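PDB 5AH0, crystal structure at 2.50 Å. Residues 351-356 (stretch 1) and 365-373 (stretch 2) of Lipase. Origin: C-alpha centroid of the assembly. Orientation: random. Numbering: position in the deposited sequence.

Stretch 1 351-356: LLDTID
Stretch 2, residues 365-373: TNALTLSWY

Both stretches belong to one lipase chain. Stretch 1 has a short strand at Leu352 and Asp353, and a type II beta turn runs from Leu352 to Ile355. Thr354 takes the left-handed conformation expected at the third position of such a turn, with phi/psi 65/20. Ile355 returns to extended angles, -101/114. Stretch 2 begins as loop. Asn366 sits at -136/37, Ala367 and Leu368 are extended near -60/135, and a helix starts at Leu370 and runs on past Tyr373. The closest CA atoms across the stretches are those of Ile355 and Asn366, 6.1 Å apart. The stretches run roughly antiparallel, so Leu352 lies by Leu368 and Trp372, and Asp356 by Thr365. No backbone-to-backbone hydrogen bond joins them; each close contact has a side chain on at least one side. The contact buries 277 Å², both sides summed.

One direct hydrogen bond crosses the interface. Asn366 points its CA-to-CB bond toward stretch 1, with chi1 t (-161°) and chi2 12°. Its ND2 donates to Thr354 O at 2.7 Å, with an angle of 163° at the hydrogen. The amide thus satisfies a carbonyl of the turn. Thr354 OG1 also lies 2.9 Å from Asn366 ND2, but the angle is poor and this is not a hydrogen bond. Thr354, chi1 p (79°), instead donates from OG1 to Asp353 O at a very short 2.5 Å. A weak bond runs from Thr354 N to Asp353 OD1 at 3.1 Å. The Asp353 CA-to-CB bond points away from stretch 2.

The apolar contacts involve four side chains. The CA-to-CB bond of Ile355, chi1 m and chi2 m (-60°, -73°), points sideways, but the side chain's end comes nearer. Its CD1 lies 3.9 Å from Leu368 CD2. Leu368 and Leu352 are both m,t. The Leu352 CA-to-CB bond points toward stretch 2, and its CD1 is 4.1 Å from Leu368 CD1. Leu352 CD2 approaches Trp372 CZ2 obliquely at 4.5 Å. Trp372 has chi1 t (-173°) and chi2 93°. These contacts remove hydrocarbon surface from solvent. Separately, Ile355 CD1 packs 3.2 Å from the backbone oxygen Asn366 O, a van der Waals contact.

Within stretch 2, Thr369 caps the helix. With chi1 p (60°), its OG1 accepts from Trp372 N at 2.8 Å. Tyr373 N donates to Thr369 O at 3.1 Å.

Two waters link Asp356, ending stretch 1, to Thr365, starting stretch 2. Water 1 donates to Asp356 OD2 at 2.8 Å and bonds Thr365 OG1 at 2.9 Å. Water 2 accepts from Thr365 N at 2.9 Å and donates weakly to Asp356 OD2 at 3.3 Å. Both residues have chi1 p (67° and 68°).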

ATOM      1  N   LEU A 351       5.228 -19.264  -1.995  1.00 58.39           N
ATOM      2  CA  LEU A 351       5.425 -18.281  -3.053  1.00 52.27           C
ATOM      3  C   LEU A 351       4.332 -18.303  -4.113  1.00 51.28           C
ATOM      4  O   LEU A 351       4.007 -19.355  -4.655  1.00 56.45           O
ATOM      5  CB  LEU A 351       6.783 -18.510  -3.714  1.00 51.89           C
ATOM      6  CG  LEU A 351       7.157 -17.608  -4.901  1.00 53.58           C
ATOM      7  CD1 LEU A 351       7.669 -16.239  -4.444  1.00 53.57           C
ATOM      8  CD2 LEU A 351       8.176 -18.297  -5.813  1.00 48.78           C
ATOM      9  N   LEU A 352       3.760 -17.138  -4.399  1.00 47.86           N
ATOM     10  CA  LEU A 352       2.836 -16.992  -5.513  1.00 47.27           C
ATOM     11  C   LEU A 352       3.645 -16.834  -6.790  1.00 51.09           C
ATOM     12  O   LEU A 352       3.960 -15.720  -7.194  1.00 53.10           O
ATOM     13  CB  LEU A 352       1.928 -15.784  -5.323  1.00 46.34           C
ATOM     14  CG  LEU A 352       1.136 -15.717  -4.020  1.00 49.31           C
ATOM     15  CD1 LEU A 352       0.417 -14.371  -3.902  1.00 45.40           C
ATOM     16  CD2 LEU A 352       0.164 -16.866  -3.936  1.00 48.92           C
ATOM     17  N   ASP A 353       3.993 -17.947  -7.415  1.00 53.36           N
ATOM     18  CA  ASP A 353       4.847 -17.921  -8.593  1.00 54.01           C
ATOM     19  C   ASP A 353       4.063 -17.723  -9.891  1.00 47.53           C
ATOM     20  O   ASP A 353       2.985 -18.289 -10.055  1.00 45.22           O
ATOM     21  CB  ASP A 353       5.652 -19.214  -8.653  1.00 65.73           C
ATOM     22  CG  ASP A 353       6.927 -19.073  -9.449  1.00 77.14           C
ATOM     23  OD1 ASP A 353       7.371 -17.920  -9.690  1.00 82.22           O
ATOM     24  OD2 ASP A 353       7.495 -20.126  -9.815  1.00 80.26           O
ATOM     25  N   THR A 354       4.643 -16.948 -10.810  1.00 45.92           N
ATOM     26  CA  THR A 354       4.020 -16.513 -12.073  1.00 45.64           C
ATOM     27  C   THR A 354       2.826 -15.596 -11.859  1.00 44.23           C
ATOM     28  O   THR A 354       1.975 -15.455 -12.747  1.00 42.33           O
ATOM     29  CB  THR A 354       3.525 -17.667 -12.936  1.00 49.95           C
ATOM     30  OG1 THR A 354       2.278 -18.125 -12.397  1.00 59.19           O
ATOM     31  CG2 THR A 354       4.566 -18.812 -13.003  1.00 42.96           C
ATOM     32  N   ILE A 355       2.762 -15.000 -10.674  1.00 41.49           N
ATOM     33  CA  ILE A 355       1.791 -13.964 -10.361  1.00 40.61           C
ATOM     34  C   ILE A 355       2.484 -12.599 -10.455  1.00 39.60           C
ATOM     35  O   ILE A 355       3.402 -12.330  -9.680  1.00 39.18           O
ATOM     36  CB  ILE A 355       1.222 -14.171  -8.946  1.00 46.78           C
ATOM     37  CG1 ILE A 355       0.524 -15.538  -8.846  1.00 47.55           C
ATOM     38  CG2 ILE A 355       0.286 -12.991  -8.518  1.00 35.67           C
ATOM     39  CD1 ILE A 355      -0.792 -15.588  -9.566  1.00 45.25           C
ATOM     40  N   ASP A 356       2.109 -11.741 -11.404  1.00 36.15           N
ATOM     41  CA  ASP A 356       2.781 -10.441 -11.417  1.00 36.65           C
ATOM     42  C   ASP A 356       2.064  -9.455 -10.484  1.00 39.00           C
ATOM     43  O   ASP A 356       1.084  -9.809  -9.817  1.00 41.48           O
ATOM     44  CB  ASP A 356       2.949  -9.864 -12.844  1.00 37.21           C
ATOM     45  CG  ASP A 356       1.634  -9.482 -13.534  1.00 48.30           C
ATOM     46  OD1 ASP A 356       0.708  -8.913 -12.908  1.00 48.05           O
ATOM     47  OD2 ASP A 356       1.557  -9.719 -14.767  1.00 57.94           O
ATOM     48  N   THR A 365      -3.632 -11.569 -16.633  1.00 42.07           N
ATOM     49  CA  THR A 365      -3.816 -12.880 -17.235  1.00 43.79           C
ATOM     50  C   THR A 365      -3.638 -14.022 -16.234  1.00 44.61           C
ATOM     51  O   THR A 365      -3.865 -15.187 -16.565  1.00 48.02           O
ATOM     52  CB  THR A 365      -2.829 -13.098 -18.402  1.00 44.98           C
ATOM     53  OG1 THR A 365      -1.488 -13.177 -17.886  1.00 43.77           O
ATOM     54  CG2 THR A 365      -2.930 -11.958 -19.405  1.00 39.07           C
ATOM     55  N   ASN A 366      -3.194 -13.698 -15.026  1.00 39.62           N
ATOM     56  CA  ASN A 366      -3.071 -14.714 -13.991  1.00 37.67           C
ATOM     57  C   ASN A 366      -3.594 -14.232 -12.647  1.00 37.75           C
ATOM     58  O   ASN A 366      -3.029 -14.571 -11.601  1.00 39.08           O
ATOM     59  CB  ASN A 366      -1.631 -15.169 -13.836  1.00 29.89           C
ATOM     60  CG  ASN A 366      -1.528 -16.495 -13.135  1.00 41.71           C
ATOM     61  OD1 ASN A 366      -2.534 -17.189 -12.954  1.00 45.71           O
ATOM     62  ND2 ASN A 366      -0.317 -16.859 -12.725  1.00 40.97           N
ATOM     63  N   ALA A 367      -4.667 -13.446 -12.687  1.00 35.82           N
ATOM     64  CA  ALA A 367      -5.190 -12.772 -11.503  1.00 40.11           C
ATOM     65  C   ALA A 367      -5.610 -13.734 -10.391  1.00 39.80           C
ATOM     66  O   ALA A 367      -6.260 -14.755 -10.652  1.00 39.44           O
ATOM     67  CB  ALA A 367      -6.363 -11.885 -11.889  1.00 41.19           C
ATOM     68  N   LEU A 368      -5.209 -13.409  -9.160  1.00 38.72           N
ATOM     69  CA  LEU A 368      -5.762 -14.061  -7.970  1.00 36.68           C
ATOM     70  C   LEU A 368      -7.265 -13.900  -7.992  1.00 34.80           C
ATOM     71  O   LEU A 368      -7.764 -12.809  -8.221  1.00 37.38           O
ATOM     72  CB  LEU A 368      -5.202 -13.447  -6.704  1.00 37.69           C
ATOM     73  CG  LEU A 368      -3.721 -13.715  -6.482  1.00 39.75           C
ATOM     74  CD1 LEU A 368      -3.318 -13.224  -5.095  1.00 39.34           C
ATOM     75  CD2 LEU A 368      -3.415 -15.206  -6.668  1.00 34.49           C
ATOM     76  N   THR A 369      -7.992 -14.979  -7.745  1.00 37.52           N
ATOM     77  CA  THR A 369      -9.438 -14.980  -7.944  1.00 38.53           C
ATOM     78  C   THR A 369     -10.258 -14.464  -6.763  1.00 41.35           C
ATOM     79  O   THR A 369      -9.744 -14.266  -5.656  1.00 41.24           O
ATOM     80  CB  THR A 369      -9.926 -16.381  -8.248  1.00 40.46           C
ATOM     81  OG1 THR A 369      -9.598 -17.221  -7.137  1.00 45.51           O
ATOM     82  CG2 THR A 369      -9.253 -16.920  -9.525  1.00 38.61           C
ATOM     83  N   LEU A 370     -11.540 -14.233  -7.021  1.00 43.59           N
ATOM     84  CA  LEU A 370     -12.481 -13.916  -5.966  1.00 43.73           C
ATOM     85  C   LEU A 370     -12.461 -15.039  -4.940  1.00 46.96           C
ATOM     86  O   LEU A 370     -12.483 -14.810  -3.723  1.00 46.75           O
ATOM     87  CB  LEU A 370     -13.889 -13.716  -6.534  1.00 39.75           C
ATOM     88  CG  LEU A 370     -15.036 -13.727  -5.522  1.00 39.92           C
ATOM     89  CD1 LEU A 370     -14.788 -12.669  -4.470  1.00 34.56           C
ATOM     90  CD2 LEU A 370     -16.367 -13.461  -6.224  1.00 39.68           C
ATOM     91  N   SER A 371     -12.417 -16.260  -5.451  1.00 43.39           N
ATOM     92  CA  SER A 371     -12.396 -17.435  -4.607  1.00 41.53           C
ATOM     93  C   SER A 371     -11.118 -17.458  -3.766  1.00 39.62           C
ATOM     94  O   SER A 371     -11.150 -17.856  -2.605  1.00 39.94           O
ATOM     95  CB  SER A 371     -12.522 -18.686  -5.468  1.00 46.02           C
ATOM     96  OG  SER A 371     -12.412 -19.858  -4.696  1.00 52.10           O
ATOM     97  N   TRP A 372      -9.995 -17.014  -4.329  1.00 35.90           N
ATOM     98  CA  TRP A 372      -8.753 -16.954  -3.548  1.00 37.36           C
ATOM     99  C   TRP A 372      -8.876 -16.001  -2.351  1.00 42.36           C
ATOM    100  O   TRP A 372      -8.472 -16.332  -1.234  1.00 47.53           O
ATOM    101  CB  TRP A 372      -7.589 -16.520  -4.418  1.00 32.48           C
ATOM    102  CG  TRP A 372      -6.230 -16.597  -3.742  1.00 41.28           C
ATOM    103  CD1 TRP A 372      -5.360 -17.648  -3.780  1.00 40.51           C
ATOM    104  CD2 TRP A 372      -5.593 -15.586  -2.946  1.00 41.75           C
ATOM    105  NE1 TRP A 372      -4.222 -17.352  -3.070  1.00 41.46           N
ATOM    106  CE2 TRP A 372      -4.343 -16.097  -2.541  1.00 42.70           C
ATOM    107  CE3 TRP A 372      -5.965 -14.306  -2.526  1.00 42.68           C
ATOM    108  CZ2 TRP A 372      -3.459 -15.371  -1.742  1.00 46.73           C
ATOM    109  CZ3 TRP A 372      -5.085 -13.583  -1.734  1.00 43.23           C
ATOM    110  CH2 TRP A 372      -3.849 -14.119  -1.345  1.00 46.26           C
ATOM    111  N   TYR A 373      -9.437 -14.821  -2.594  1.00 39.91           N
ATOM    112  CA  TYR A 373      -9.651 -13.840  -1.532  1.00 42.58           C
ATOM    113  C   TYR A 373     -10.705 -14.302  -0.528  1.00 44.86           C
ATOM    114  O   TYR A 373     -10.610 -13.991   0.659  1.00 41.50           O
ATOM    115  CB  TYR A 373     -10.027 -12.477  -2.127  1.00 37.22           C
ATOM    116  CG  TYR A 373      -8.795 -11.701  -2.532  1.00 42.26           C
ATOM    117  CD1 TYR A 373      -8.100 -10.945  -1.596  1.00 43.26           C
ATOM    118  CD2 TYR A 373      -8.294 -11.756  -3.838  1.00 43.18           C
ATOM    119  CE1 TYR A 373      -6.954 -10.243  -1.938  1.00 42.03           C
ATOM    120  CE2 TYR A 373      -7.142 -11.049  -4.190  1.00 43.21           C
ATOM    121  CZ  TYR A 373      -6.482 -10.294  -3.228  1.00 44.43           C
ATOM    122  OH  TYR A 373      -5.346  -9.586  -3.543  1.00 44.13           O
TER
HETATM  123  O   HOH W   1       0.038 -11.906 -15.709  1.00 23.61           O
HETATM  124  O   HOH W   2      -1.239 -10.000 -16.577  1.00 36.85           O